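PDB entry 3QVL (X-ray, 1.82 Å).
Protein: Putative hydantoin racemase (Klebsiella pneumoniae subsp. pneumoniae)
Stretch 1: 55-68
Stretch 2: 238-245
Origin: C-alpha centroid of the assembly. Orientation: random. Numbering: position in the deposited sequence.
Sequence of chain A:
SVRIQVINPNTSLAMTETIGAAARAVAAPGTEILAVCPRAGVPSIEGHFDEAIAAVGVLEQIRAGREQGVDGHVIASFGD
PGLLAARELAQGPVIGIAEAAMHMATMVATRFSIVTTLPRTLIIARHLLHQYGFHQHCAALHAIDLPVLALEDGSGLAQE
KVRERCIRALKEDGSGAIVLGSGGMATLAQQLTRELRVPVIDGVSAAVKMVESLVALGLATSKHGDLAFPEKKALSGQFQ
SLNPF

Stretch 1 55-68: AVGVLEQIRAGREQ
Stretch 2 238-245: QFQSLNPF

How do the two backbones run? Stretch 1 continues a helix that begins earlier in the chain, with phi/psi near -62/-41 and bonds such as Glu-67 N to Arg-63 O, 3.0 Å. Stretch 2, the chain's C-terminal end, leaves a 3-10 segment through a type I turn, Phe-239 to Leu-242, closed by Leu-242 N to Phe-239 O at 3.1 Å. It then follows the helix in the same direction: CA atoms pair Val-56 with Phe-239 (8.6 Å), Glu-60 with Leu-242 (5.7 Å) and Glu-67 with Phe-245 (8.7 Å).

What fills the apolar end? Leu-242 (m, t) lays CD2 4.0 Å from Leu-59 CB and 3.6 Å from Glu-60 N, while Val-56 (t) sets CG1 4.2 Å from Phe-239 CE1, at the ring edge. These branched and aromatic side chains are buried.

How does Arg-63 serve both stretches? Its NE gives Ser-241 O a weak hydrogen bond (3.1 Å), NH2 salt-bridges Glu-67 OE2 (3.1 Å), and a water links NH1 to Ser-241 OG. Its CG packs 3.6 Å from Pro-244 CD.

What secures Phe-245? Extended Arg-66 (t, t, t) stacks its guanidinium flat on the ring, CZ 3.9 Å from the ring centroid, pairing cation with pi face. Arg-63 O lies 3.4 Å from Phe-245 CZ, at the ring edge.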

ATOM      1  N   ALA A  55      23.867 -16.723  -0.420  1.00 13.89           N
ATOM      2  CA  ALA A  55      23.005 -17.126   0.694  1.00 13.95           C
ATOM      3  C   ALA A  55      23.482 -18.411   1.379  1.00 14.01           C
ATOM      4  O   ALA A  55      23.492 -18.494   2.608  1.00 14.02           O
ATOM      5  CB  ALA A  55      21.561 -17.271   0.226  1.00 13.92           C
ATOM      6  N   VAL A  56      23.880 -19.399   0.579  1.00 14.01           N
ATOM      7  CA  VAL A  56      24.396 -20.669   1.102  1.00 14.06           C
ATOM      8  C   VAL A  56      25.775 -20.481   1.745  1.00 14.00           C
ATOM      9  O   VAL A  56      26.077 -21.096   2.771  1.00 14.02           O
ATOM     10  CB  VAL A  56      24.404 -21.777   0.012  1.00 14.08           C
ATOM     11  CG1 VAL A  56      25.221 -22.992   0.449  1.00 14.20           C
ATOM     12  CG2 VAL A  56      22.978 -22.198  -0.310  1.00 14.16           C
ATOM     13  N   GLY A  57      26.593 -19.617   1.146  1.00 14.03           N
ATOM     14  CA  GLY A  57      27.889 -19.248   1.714  1.00 14.07           C
ATOM     15  C   GLY A  57      27.760 -18.583   3.072  1.00 14.16           C
ATOM     16  O   GLY A  57      28.568 -18.831   3.971  1.00 14.14           O
ATOM     17  N   VAL A  58      26.741 -17.736   3.216  1.00 14.21           N
ATOM     18  CA  VAL A  58      26.404 -17.121   4.501  1.00 14.32           C
ATOM     19  C   VAL A  58      26.085 -18.198   5.541  1.00 14.42           C
ATOM     20  O   VAL A  58      26.610 -18.163   6.655  1.00 14.43           O
ATOM     21  CB  VAL A  58      25.218 -16.121   4.369  1.00 14.26           C
ATOM     22  CG1 VAL A  58      24.663 -15.734   5.737  1.00 14.28           C
ATOM     23  CG2 VAL A  58      25.648 -14.877   3.607  1.00 14.33           C
ATOM     24  N   LEU A  59      25.245 -19.160   5.154  1.00 14.57           N
ATOM     25  CA  LEU A  59      24.825 -20.247   6.043  1.00 14.80           C
ATOM     26  C   LEU A  59      25.991 -21.107   6.526  1.00 15.03           C
ATOM     27  O   LEU A  59      26.006 -21.548   7.677  1.00 14.95           O
ATOM     28  CB  LEU A  59      23.759 -21.121   5.371  1.00 14.78           C
ATOM     29  CG  LEU A  59      22.383 -20.494   5.122  1.00 14.79           C
ATOM     30  CD1 LEU A  59      21.502 -21.446   4.329  1.00 14.80           C
ATOM     31  CD2 LEU A  59      21.704 -20.095   6.429  1.00 14.87           C
ATOM     32  N   GLU A  60      26.956 -21.341   5.638  1.00 15.30           N
ATOM     33  CA  GLU A  60      28.179 -22.065   5.983  1.00 15.61           C
ATOM     34  C   GLU A  60      28.947 -21.344   7.090  1.00 15.85           C
ATOM     35  O   GLU A  60      29.457 -21.980   8.016  1.00 15.91           O
ATOM     36  CB  GLU A  60      29.064 -22.248   4.747  1.00 15.59           C
ATOM     37  N   GLN A  61      29.012 -20.016   6.997  1.00 16.10           N
ATOM     38  CA  GLN A  61      29.684 -19.203   8.010  1.00 16.50           C
ATOM     39  C   GLN A  61      28.860 -19.044   9.291  1.00 16.59           C
ATOM     40  O   GLN A  61      29.423 -18.991  10.384  1.00 16.58           O
ATOM     41  CB  GLN A  61      30.091 -17.836   7.447  1.00 16.55           C
ATOM     42  CG  GLN A  61      31.235 -17.885   6.426  1.00 17.23           C
ATOM     43  CD  GLN A  61      32.475 -18.610   6.938  1.00 18.14           C
ATOM     44  OE1 GLN A  61      33.018 -19.483   6.258  1.00 19.21           O
ATOM     45  NE2 GLN A  61      32.924 -18.257   8.138  1.00 18.12           N
ATOM     46  N   ILE A  62      27.536 -18.968   9.147  1.00 16.78           N
ATOM     47  CA  ILE A  62      26.619 -18.949  10.296  1.00 16.99           C
ATOM     48  C   ILE A  62      26.824 -20.205  11.147  1.00 17.26           C
ATOM     49  O   ILE A  62      26.922 -20.124  12.375  1.00 17.23           O
ATOM     50  CB  ILE A  62      25.130 -18.839   9.851  1.00 16.95           C
ATOM     51  CG1 ILE A  62      24.838 -17.470   9.215  1.00 16.89           C
ATOM     52  CG2 ILE A  62      24.174 -19.126  11.016  1.00 16.93           C
ATOM     53  CD1 ILE A  62      24.798 -16.292  10.183  1.00 16.89           C
ATOM     54  N   ARG A  63      26.897 -21.354  10.477  1.00 17.58           N
ATOM     55  CA  ARG A  63      27.174 -22.634  11.125  1.00 18.00           C
ATOM     56  C   ARG A  63      28.488 -22.582  11.907  1.00 18.08           C
ATOM     57  O   ARG A  63      28.537 -22.992  13.067  1.00 18.10           O
ATOM     58  CB  ARG A  63      27.198 -23.759  10.080  1.00 18.09           C
ATOM     59  CG  ARG A  63      27.371 -25.170  10.639  1.00 18.74           C
ATOM     60  CD  ARG A  63      28.832 -25.604  10.663  1.00 19.94           C
ATOM     61  NE  ARG A  63      29.408 -25.664   9.321  1.00 20.85           N
ATOM     62  CZ  ARG A  63      30.695 -25.475   9.042  1.00 21.48           C
ATOM     63  NH1 ARG A  63      31.115 -25.551   7.786  1.00 22.03           N
ATOM     64  NH2 ARG A  63      31.563 -25.203  10.009  1.00 21.70           N
ATOM     65  N   ALA A  64      29.537 -22.068  11.265  1.00 18.26           N
ATOM     66  CA  ALA A  64      30.850 -21.917  11.895  1.00 18.43           C
ATOM     67  C   ALA A  64      30.798 -20.976  13.099  1.00 18.58           C
ATOM     68  O   ALA A  64      31.388 -21.263  14.143  1.00 18.59           O
ATOM     69  CB  ALA A  64      31.878 -21.434  10.877  1.00 18.40           C
ATOM     70  N   GLY A  65      30.084 -19.861  12.946  1.00 18.70           N
ATOM     71  CA  GLY A  65      29.921 -18.878  14.016  1.00 18.91           C
ATOM     72  C   GLY A  65      29.203 -19.435  15.231  1.00 19.11           C
ATOM     73  O   GLY A  65      29.614 -19.194  16.368  1.00 19.07           O
ATOM     74  N   ARG A  66      28.131 -20.188  14.983  1.00 19.29           N
ATOM     75  CA  ARG A  66      27.353 -20.822  16.049  1.00 19.56           C
ATOM     76  C   ARG A  66      28.165 -21.890  16.790  1.00 19.74           C
ATOM     77  O   ARG A  66      28.029 -22.046  18.005  1.00 19.78           O
ATOM     78  CB  ARG A  66      26.055 -21.416  15.490  1.00 19.51           C
ATOM     79  CG  ARG A  66      25.081 -21.906  16.556  1.00 19.58           C
ATOM     80  CD  ARG A  66      23.826 -22.493  15.937  1.00 19.64           C
ATOM     81  NE  ARG A  66      23.098 -23.335  16.885  1.00 19.92           N
ATOM     82  CZ  ARG A  66      22.038 -24.078  16.579  1.00 20.05           C
ATOM     83  NH1 ARG A  66      21.556 -24.091  15.342  1.00 20.02           N
ATOM     84  NH2 ARG A  66      21.452 -24.809  17.517  1.00 20.21           N
ATOM     85  N   GLU A  67      29.005 -22.615  16.050  1.00 19.97           N
ATOM     86  CA  GLU A  67      29.928 -23.593  16.635  1.00 20.24           C
ATOM     87  C   GLU A  67      30.941 -22.918  17.559  1.00 20.28           C
ATOM     88  O   GLU A  67      31.317 -23.474  18.594  1.00 20.33           O
ATOM     89  CB  GLU A  67      30.664 -24.372  15.541  1.00 20.31           C
ATOM     90  CG  GLU A  67      29.833 -25.453  14.861  1.00 20.82           C
ATOM     91  CD  GLU A  67      30.592 -26.185  13.764  1.00 21.46           C
ATOM     92  OE1 GLU A  67      30.331 -27.391  13.567  1.00 22.00           O
ATOM     93  OE2 GLU A  67      31.447 -25.561  13.097  1.00 21.93           O
ATOM     94  N   GLN A  68      31.371 -21.719  17.174  1.00 20.32           N
ATOM     95  CA  GLN A  68      32.315 -20.925  17.959  1.00 20.40           C
ATOM     96  C   GLN A  68      31.636 -20.243  19.147  1.00 20.21           C
ATOM     97  O   GLN A  68      32.307 -19.812  20.089  1.00 20.35           O
ATOM     98  CB  GLN A  68      33.002 -19.879  17.074  1.00 20.54           C
ATOM     99  CG  GLN A  68      33.936 -20.466  16.018  1.00 21.24           C
ATOM    100  CD  GLN A  68      34.314 -19.472  14.925  1.00 22.23           C
ATOM    101  OE1 GLN A  68      35.280 -19.684  14.193  1.00 23.32           O
ATOM    102  NE2 GLN A  68      33.553 -18.387  14.809  1.00 22.49           N
ATOM    103  N   GLN A 238      26.638 -31.548  -0.961  1.00 23.52           N
ATOM    104  CA  GLN A 238      27.364 -30.338  -0.565  1.00 23.88           C
ATOM    105  C   GLN A 238      26.767 -29.621   0.654  1.00 24.01           C
ATOM    106  O   GLN A 238      27.436 -28.797   1.283  1.00 23.99           O
ATOM    107  CB  GLN A 238      27.457 -29.373  -1.756  1.00 23.94           C
ATOM    108  CG  GLN A 238      26.120 -28.771  -2.183  1.00 24.36           C
ATOM    109  CD  GLN A 238      26.144 -28.178  -3.580  1.00 24.96           C
ATOM    110  OE1 GLN A 238      26.151 -26.959  -3.747  1.00 25.28           O
ATOM    111  NE2 GLN A 238      26.154 -29.041  -4.591  1.00 25.17           N
ATOM    112  N   PHE A 239      25.518 -29.945   0.983  1.00 24.18           N
ATOM    113  CA  PHE A 239      24.782 -29.252   2.042  1.00 24.38           C
ATOM    114  C   PHE A 239      24.828 -29.953   3.404  1.00 24.65           C
ATOM    115  O   PHE A 239      24.354 -29.401   4.399  1.00 24.64           O
ATOM    116  CB  PHE A 239      23.321 -29.041   1.626  1.00 24.26           C
ATOM    117  CG  PHE A 239      23.154 -28.367   0.293  1.00 24.03           C
ATOM    118  CD1 PHE A 239      23.398 -27.003   0.147  1.00 23.72           C
ATOM    119  CD2 PHE A 239      22.734 -29.093  -0.816  1.00 23.77           C
ATOM    120  CE1 PHE A 239      23.238 -26.377  -1.088  1.00 23.70           C
ATOM    121  CE2 PHE A 239      22.567 -28.476  -2.055  1.00 23.69           C
ATOM    122  CZ  PHE A 239      22.821 -27.116  -2.190  1.00 23.63           C
ATOM    123  N   GLN A 240      25.405 -31.154   3.448  1.00 25.01           N
ATOM    124  CA  GLN A 240      25.374 -31.998   4.653  1.00 25.38           C
ATOM    125  C   GLN A 240      26.061 -31.407   5.896  1.00 25.51           C
ATOM    126  O   GLN A 240      25.798 -31.847   7.017  1.00 25.64           O
ATOM    127  CB  GLN A 240      25.904 -33.411   4.353  1.00 25.45           C
ATOM    128  CG  GLN A 240      27.373 -33.496   3.945  1.00 25.95           C
ATOM    129  CD  GLN A 240      27.756 -34.875   3.427  1.00 26.57           C
ATOM    130  OE1 GLN A 240      28.162 -35.026   2.275  1.00 26.91           O
ATOM    131  NE2 GLN A 240      27.623 -35.888   4.278  1.00 26.87           N
ATOM    132  N   SER A 241      26.921 -30.411   5.693  1.00 25.65           N
ATOM    133  CA  SER A 241      27.670 -29.796   6.792  1.00 25.81           C
ATOM    134  C   SER A 241      27.017 -28.526   7.355  1.00 25.86           C
ATOM    135  O   SER A 241      27.530 -27.932   8.309  1.00 25.81           O
ATOM    136  CB  SER A 241      29.107 -29.495   6.350  1.00 25.84           C
ATOM    137  OG  SER A 241      29.133 -28.548   5.297  1.00 26.09           O
ATOM    138  N   LEU A 242      25.886 -28.125   6.775  1.00 25.91           N
ATOM    139  CA  LEU A 242      25.232 -26.858   7.127  1.00 26.03           C
ATOM    140  C   LEU A 242      24.523 -26.851   8.482  1.00 26.17           C
ATOM    141  O   LEU A 242      24.456 -25.809   9.139  1.00 26.17           O
ATOM    142  CB  LEU A 242      24.257 -26.424   6.027  1.00 25.97           C
ATOM    143  CG  LEU A 242      24.833 -25.913   4.701  1.00 25.90           C
ATOM    144  CD1 LEU A 242      23.721 -25.697   3.687  1.00 25.67           C
ATOM    145  CD2 LEU A 242      25.640 -24.632   4.889  1.00 25.76           C
ATOM    146  N   ASN A 243      23.989 -27.998   8.893  1.00 26.33           N
ATOM    147  CA  ASN A 243      23.255 -28.093  10.157  1.00 26.53           C
ATOM    148  C   ASN A 243      23.624 -29.337  10.982  1.00 26.69           C
ATOM    149  O   ASN A 243      22.871 -30.314  11.007  1.00 26.68           O
ATOM    150  CB  ASN A 243      21.741 -28.024   9.900  1.00 26.49           C
ATOM    151  CG  ASN A 243      20.931 -27.789  11.171  1.00 26.47           C
ATOM    152  OD1 ASN A 243      21.450 -27.315  12.184  1.00 26.39           O
ATOM    153  ND2 ASN A 243      19.645 -28.117  11.115  1.00 26.40           N
ATOM    154  N   PRO A 244      24.792 -29.302  11.657  1.00 26.90           N
ATOM    155  CA  PRO A 244      25.226 -30.420  12.497  1.00 27.06           C
ATOM    156  C   PRO A 244      24.637 -30.371  13.911  1.00 27.24           C
ATOM    157  O   PRO A 244      24.870 -31.283  14.710  1.00 27.32           O
ATOM    158  CB  PRO A 244      26.744 -30.239  12.549  1.00 27.06           C
ATOM    159  CG  PRO A 244      26.940 -28.768  12.449  1.00 26.97           C
ATOM    160  CD  PRO A 244      25.804 -28.228  11.616  1.00 26.88           C
ATOM    161  N   PHE A 245      23.879 -29.316  14.201  1.00 27.39           N
ATOM    162  CA  PHE A 245      23.289 -29.103  15.520  1.00 27.52           C
ATOM    163  C   PHE A 245      22.029 -29.947  15.694  1.00 27.61           C
ATOM    164  O   PHE A 245      21.513 -30.091  16.805  1.00 27.81           O
ATOM    165  CB  PHE A 245      22.964 -27.618  15.730  1.00 27.52           C
ATOM    166  CG  PHE A 245      24.052 -26.683  15.270  1.00 27.48           C
ATOM    167  CD1 PHE A 245      25.158 -26.428  16.076  1.00 27.44           C
ATOM    168  CD2 PHE A 245      23.967 -26.054  14.031  1.00 27.42           C
ATOM    169  CE1 PHE A 245      26.166 -25.564  15.653  1.00 27.46           C
ATOM    170  CE2 PHE A 245      24.969 -25.189  13.598  1.00 27.48           C
ATOM    171  CZ  PHE A 245      26.071 -24.944  14.411  1.00 27.55           C
TER
HETATM  172  O   HOH W   1      28.944 -25.648   5.737  1.00 38.92           O
HETATM  173  O   HOH W   2      19.857 -26.101  14.101  1.00 21.33           O